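Local atomic coordinates of aminopeptidase N (Francisella tularensis subsp. tularensis, PDB entry 5DLL), a protein that is a zinc-dependent M1-family aminopeptidase that releases N-terminal amino acids, preferably alanine, from peptides and probably degrades intracellular peptides left by protein breakdown. Residues K595-D600 / A606-A611; P615-I620 / D630-S635. All coordinates share one frame; numbering follows the deposited sequence.

Contact 1: residues K595-D600 / A606-A611; sequences KSILHD and ALISNA
Ile608 reaches across to the end of helix 588-598 and meets mostly backbone there; no hydrogen bond joins the segments. Its CD1 lies 3.7 Å from Ile597 O and also 3.7 Å from Asp600 O, so a single methyl touches two carbonyl oxygens of the turn where the chain leaves the helix. Ile597 O already accepts the N-H of Asp600 at 3.2 Å between N and O; the isoleucine therefore packs against a carbonyl that has its hydrogen bond. A chi1 of -69° holds Ile608 CG1 beside the backbone N, anti to the carbonyl carbon, and CD1 is carried toward that turn. Ile608 CG2 lies 3.9 Å from Ile597 O and, more loosely, 4.3 Å from Ile597 CG2. The setting is a helical hairpin of the C-terminal ARM-repeat-like domain: helix 588-598, a short loop, then helix 605-612. Ile597, the second contributor by buried surface, directs its CB toward the other helix and also leans on Arg568 of helix 565-581. Beyond the turn, Asp600 adds a looser contact from its CB, 4.5 Å from Ile608 CD1. Ile608 also touches Leu676 of helix 668-685.

Contact 2: residues P615-I620 / D630-S635; sequences PIESTI and DDIVLS
Glu617 and Ile632 bring helix 617-621 against helix 629-646, two successive helices of the all-helical C-terminal domain, which belongs to an ARM-repeat-like family. The closest approach of alpha carbons is between these same two residues, 6.4 Å from Glu617 CA to Ile632 CA, and no hydrogen bond crosses the interface, so the evidence points to van der Waals packing. Along the first segment, Pro615 comes before the helix; its carbonyl oxygen accepts a hydrogen bond from NE of Arg636, which tethers the approach to the short helix to the longer one just past 630-635. Ile616 follows at the N-cap position with its CB directed away from the partner, while its carbonyl oxygen receives the N-H of Ile620, with 3.2 Å from N to O.

Glu617 makes the closest contact through the aliphatic part of its side chain. Its CB is 3.6 Å from Ile632 CG2, and its CG lies 3.9 Å from the same methyl. The chain then bends at chi2 (96°), and OE1 has a weak, long ion pair with Arg636 NH1. CG also touches Val633, at 4.2 Å from Val633 CG1. Both Glu617 and Val633 pack on Phe791 of helix 791-794, so a third helix borders this side.

One turn further on, Ile620 directs its CB toward helix 629-646 and also rests on Ile580 and Leu581 of helix 565-581. In Ile632, chi1 of -71° sets CG1 beside the backbone N and leaves CG2, the methyl that meets Glu617, anti to it. The CG1 branch brings CD1 to 4.2 Å from Glu617 O, and Ile632 CG1 itself lies 4.2 Å from Ile620 CG2.

Contact 1 closes before contact 2 opens, so the two are in series along the chain, and their centres are 22 Å apart. Both lie within the C-terminal ARM-repeat-like domain, on the same side of the chain's centre. Each joins neighbouring helices in sequence: 588-598 with 605-612, then 617-621 with 629-646. Helices 605-612 and 617-621 follow one another, but the contacts do not otherwise touch. Helix 565-581 is a shared neighbour, meeting Ile597 and Ala611 in contact 1 and Pro615 and Ile620 in contact 2. Both lie away from the zinc and sodium sites, which places them in the architecture of the helical domain rather than at the catalytic centre.

Contact 1: residues K595-D600 / A606-A611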
loop_
_atom_site.group_PDB
_atom_site.type_symbol
_atom_site.label_atom_id
_atom_site.label_comp_id
_atom_site.label_asym_id
_atom_site.label_seq_id
_atom_site.Cartn_x
_atom_site.Cartn_y
_atom_site.Cartn_z
ATOM N N LYS A 595 -10.779 -13.274 28.916
ATOM C CA LYS A 595 -9.805 -13.269 30.007
ATOM C C LYS A 595 -8.592 -14.157 29.698
ATOM O O LYS A 595 -7.451 -13.778 29.969
ATOM C CB LYS A 595 -10.486 -13.745 31.303
ATOM C CG LYS A 595 -9.637 -13.622 32.564
ATOM C CD LYS A 595 -10.131 -14.539 33.680
ATOM C CE LYS A 595 -11.361 -13.989 34.391
ATOM N NZ LYS A 595 -11.023 -12.910 35.362
ATOM N N SER A 596 -8.848 -15.338 29.138
ATOM C CA SER A 596 -7.791 -16.315 28.875
ATOM C C SER A 596 -6.860 -15.847 27.764
ATOM O O SER A 596 -5.649 -16.062 27.833
ATOM C CB SER A 596 -8.395 -17.672 28.506
ATOM O OG SER A 596 -9.111 -17.590 27.287
ATOM N N ILE A 597 -7.429 -15.217 26.741
ATOM C CA ILE A 597 -6.636 -14.611 25.680
ATOM C C ILE A 597 -5.721 -13.541 26.283
ATOM O O ILE A 597 -4.534 -13.473 25.964
ATOM C CB ILE A 597 -7.528 -13.977 24.591
ATOM C CG1 ILE A 597 -8.357 -15.050 23.860
ATOM C CG2 ILE A 597 -6.688 -13.182 23.594
ATOM C CD1 ILE A 597 -7.603 -15.840 22.810
ATOM N N LEU A 598 -6.282 -12.723 27.170
ATOM C CA LEU A 598 -5.539 -11.641 27.821
ATOM C C LEU A 598 -4.342 -12.134 28.629
ATOM O O LEU A 598 -3.308 -11.468 28.664
ATOM C CB LEU A 598 -6.475 -10.816 28.716
ATOM C CG LEU A 598 -5.863 -9.723 29.597
ATOM C CD1 LEU A 598 -5.147 -8.668 28.770
ATOM C CD2 LEU A 598 -6.950 -9.089 30.452
ATOM N N HIS A 599 -4.480 -13.292 29.271
ATOM C CA HIS A 599 -3.402 -13.851 30.095
ATOM C C HIS A 599 -2.604 -14.960 29.401
ATOM O O HIS A 599 -1.844 -15.675 30.056
ATOM C CB HIS A 599 -3.971 -14.372 31.422
ATOM C CG HIS A 599 -4.418 -13.290 32.352
ATOM N ND1 HIS A 599 -3.540 -12.407 32.942
ATOM C CD2 HIS A 599 -5.650 -12.951 32.799
ATOM C CE1 HIS A 599 -4.211 -11.569 33.712
ATOM N NE2 HIS A 599 -5.493 -11.879 33.643
ATOM N N ASP A 600 -2.759 -15.100 28.085
ATOM C CA ASP A 600 -2.020 -16.116 27.336
ATOM C C ASP A 600 -0.546 -15.716 27.290
ATOM O O ASP A 600 -0.202 -14.617 26.844
ATOM C CB ASP A 600 -2.586 -16.287 25.918
ATOM C CG ASP A 600 -2.237 -17.640 25.302
ATOM O OD1 ASP A 600 -1.064 -18.066 25.391
ATOM O OD2 ASP A 600 -3.141 -18.279 24.722
ATOM N N ALA A 606 1.179 -8.808 20.283
ATOM C CA ALA A 606 0.586 -7.870 19.336
ATOM C C ALA A 606 -0.732 -8.422 18.798
ATOM O O ALA A 606 -1.709 -7.686 18.658
ATOM C CB ALA A 606 1.548 -7.595 18.193
ATOM N N LEU A 607 -0.745 -9.719 18.487
ATOM C CA LEU A 607 -1.967 -10.416 18.076
ATOM C C LEU A 607 -3.039 -10.351 19.167
ATOM O O LEU A 607 -4.222 -10.179 18.872
ATOM C CB LEU A 607 -1.658 -11.877 17.720
ATOM C CG LEU A 607 -2.817 -12.877 17.680
ATOM C CD1 LEU A 607 -3.812 -12.546 16.576
ATOM C CD2 LEU A 607 -2.258 -14.282 17.514
ATOM N N ILE A 608 -2.615 -10.498 20.421
ATOM C CA ILE A 608 -3.509 -10.314 21.566
ATOM C C ILE A 608 -4.141 -8.913 21.524
ATOM O O ILE A 608 -5.356 -8.773 21.673
ATOM C CB ILE A 608 -2.769 -10.544 22.908
ATOM C CG1 ILE A 608 -2.397 -12.024 23.066
ATOM C CG2 ILE A 608 -3.635 -10.128 24.088
ATOM C CD1 ILE A 608 -1.453 -12.319 24.217
ATOM N N SER A 609 -3.314 -7.891 21.298
ATOM C CA SER A 609 -3.781 -6.502 21.216
ATOM C C SER A 609 -4.867 -6.284 20.157
ATOM O O SER A 609 -5.790 -5.502 20.374
ATOM C CB SER A 609 -2.605 -5.563 20.933
ATOM O OG SER A 609 -1.478 -5.908 21.718
ATOM N N ASN A 610 -4.743 -6.959 19.013
ATOM C CA ASN A 610 -5.727 -6.840 17.926
ATOM C C ASN A 610 -7.034 -7.545 18.254
ATOM O O ASN A 610 -8.114 -7.015 17.985
ATOM C CB ASN A 610 -5.176 -7.389 16.598
ATOM C CG ASN A 610 -4.713 -6.293 15.656
ATOM O OD1 ASN A 610 -5.116 -6.252 14.494
ATOM N ND2 ASN A 610 -3.873 -5.397 16.155
ATOM N N ALA A 611 -6.928 -8.743 18.824
ATOM C CA ALA A 611 -8.100 -9.540 19.182
ATOM C C ALA A 611 -8.898 -8.923 20.334
ATOM O O ALA A 611 -10.127 -9.031 20.368
ATOM C CB ALA A 611 -7.683 -10.959 19.525
#

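Contact 2: residues P615-I620 / D630-S635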
loop_
_atom_site.group_PDB
_atom_site.type_symbol
_atom_site.label_atom_id
_atom_site.label_comp_id
_atom_site.label_asym_id
_atom_site.label_seq_id
_atom_site.Cartn_x
_atom_site.Cartn_y
_atom_site.Cartn_z
ATOM N N PRO A 615 -14.016 -4.026 17.683
ATOM C CA PRO A 615 -14.081 -3.371 16.370
ATOM C C PRO A 615 -14.598 -1.938 16.457
ATOM O O PRO A 615 -15.608 -1.686 17.120
ATOM C CB PRO A 615 -15.073 -4.233 15.581
ATOM C CG PRO A 615 -15.049 -5.565 16.236
ATOM C CD PRO A 615 -14.633 -5.368 17.666
ATOM N N ILE A 616 -13.897 -1.009 15.811
ATOM C CA ILE A 616 -14.345 0.381 15.762
ATOM C C ILE A 616 -15.691 0.514 15.038
ATOM O O ILE A 616 -16.103 -0.369 14.273
ATOM C CB ILE A 616 -13.291 1.331 15.140
ATOM C CG1 ILE A 616 -12.855 0.851 13.750
ATOM C CG2 ILE A 616 -12.089 1.458 16.067
ATOM C CD1 ILE A 616 -12.150 1.915 12.938
ATOM N N GLU A 617 -16.358 1.634 15.285
ATOM C CA GLU A 617 -17.757 1.817 14.904
ATOM C C GLU A 617 -17.966 1.779 13.387
ATOM O O GLU A 617 -18.967 1.235 12.907
ATOM C CB GLU A 617 -18.298 3.126 15.491
ATOM C CG GLU A 617 -18.199 3.217 17.012
ATOM C CD GLU A 617 -16.952 3.949 17.494
ATOM O OE1 GLU A 617 -15.968 3.285 17.890
ATOM O OE2 GLU A 617 -16.954 5.196 17.467
ATOM N N SER A 618 -17.017 2.344 12.644
ATOM C CA SER A 618 -17.073 2.350 11.181
ATOM C C SER A 618 -17.002 0.940 10.587
ATOM O O SER A 618 -17.593 0.672 9.540
ATOM C CB SER A 618 -15.956 3.229 10.605
ATOM O OG SER A 618 -14.708 2.952 11.216
ATOM N N THR A 619 -16.282 0.044 11.261
ATOM C CA THR A 619 -16.189 -1.352 10.838
ATOM C C THR A 619 -17.511 -2.075 11.074
ATOM O O THR A 619 -18.003 -2.780 10.193
ATOM C CB THR A 619 -15.067 -2.097 11.584
ATOM O OG1 THR A 619 -13.827 -1.400 11.403
ATOM C CG2 THR A 619 -14.930 -3.528 11.068
ATOM N N ILE A 620 -18.087 -1.889 12.257
ATOM C CA ILE A 620 -19.387 -2.485 12.575
ATOM C C ILE A 620 -20.463 -1.996 11.597
ATOM O O ILE A 620 -21.323 -2.771 11.163
ATOM C CB ILE A 620 -19.811 -2.176 14.028
ATOM C CG1 ILE A 620 -18.856 -2.857 15.016
ATOM C CG2 ILE A 620 -21.243 -2.636 14.286
ATOM C CD1 ILE A 620 -18.898 -2.275 16.412
ATOM N N ASP A 630 -26.300 6.044 15.960
ATOM C CA ASP A 630 -26.436 6.135 17.417
ATOM C C ASP A 630 -26.620 4.769 18.083
ATOM O O ASP A 630 -26.162 4.570 19.207
ATOM C CB ASP A 630 -27.572 7.086 17.804
ATOM C CG ASP A 630 -27.280 8.533 17.427
ATOM O OD1 ASP A 630 -26.188 9.040 17.782
ATOM O OD2 ASP A 630 -28.149 9.162 16.780
ATOM N N ASP A 631 -27.288 3.837 17.399
ATOM C CA ASP A 631 -27.379 2.446 17.866
ATOM C C ASP A 631 -25.982 1.854 18.056
ATOM O O ASP A 631 -25.682 1.258 19.095
ATOM C CB ASP A 631 -28.161 1.572 16.875
ATOM C CG ASP A 631 -29.665 1.662 17.063
ATOM O OD1 ASP A 631 -30.258 2.707 16.718
ATOM O OD2 ASP A 631 -30.257 0.672 17.542
ATOM N N ILE A 632 -25.131 2.036 17.048
ATOM C CA ILE A 632 -23.765 1.520 17.086
ATOM C C ILE A 632 -22.971 2.090 18.268
ATOM O O ILE A 632 -22.514 1.330 19.120
ATOM C CB ILE A 632 -23.026 1.772 15.752
ATOM C CG1 ILE A 632 -23.593 0.857 14.663
ATOM C CG2 ILE A 632 -21.527 1.532 15.895
ATOM C CD1 ILE A 632 -23.118 1.190 13.262
ATOM N N VAL A 633 -22.824 3.414 18.333
ATOM C CA VAL A 633 -21.961 4.026 19.359
ATOM C C VAL A 633 -22.377 3.655 20.786
ATOM O O VAL A 633 -21.525 3.319 21.602
ATOM C CB VAL A 633 -21.834 5.575 19.236
ATOM C CG1 VAL A 633 -21.278 5.975 17.874
ATOM C CG2 VAL A 633 -23.158 6.275 19.511
ATOM N N LEU A 634 -23.674 3.692 21.079
ATOM C CA LEU A 634 -24.156 3.440 22.440
ATOM C C LEU A 634 -23.943 1.980 22.854
ATOM O O LEU A 634 -23.594 1.692 24.003
ATOM C CB LEU A 634 -25.639 3.818 22.566
ATOM C CG LEU A 634 -25.980 5.299 22.339
ATOM C CD1 LEU A 634 -27.487 5.498 22.208
ATOM C CD2 LEU A 634 -25.408 6.175 23.445
ATOM N N SER A 635 -24.150 1.068 21.908
ATOM C CA SER A 635 -23.983 -0.358 22.156
ATOM C C SER A 635 -22.513 -0.736 22.348
ATOM O O SER A 635 -22.198 -1.587 23.175
ATOM C CB SER A 635 -24.582 -1.154 20.999
ATOM O OG SER A 635 -24.465 -2.545 21.218
#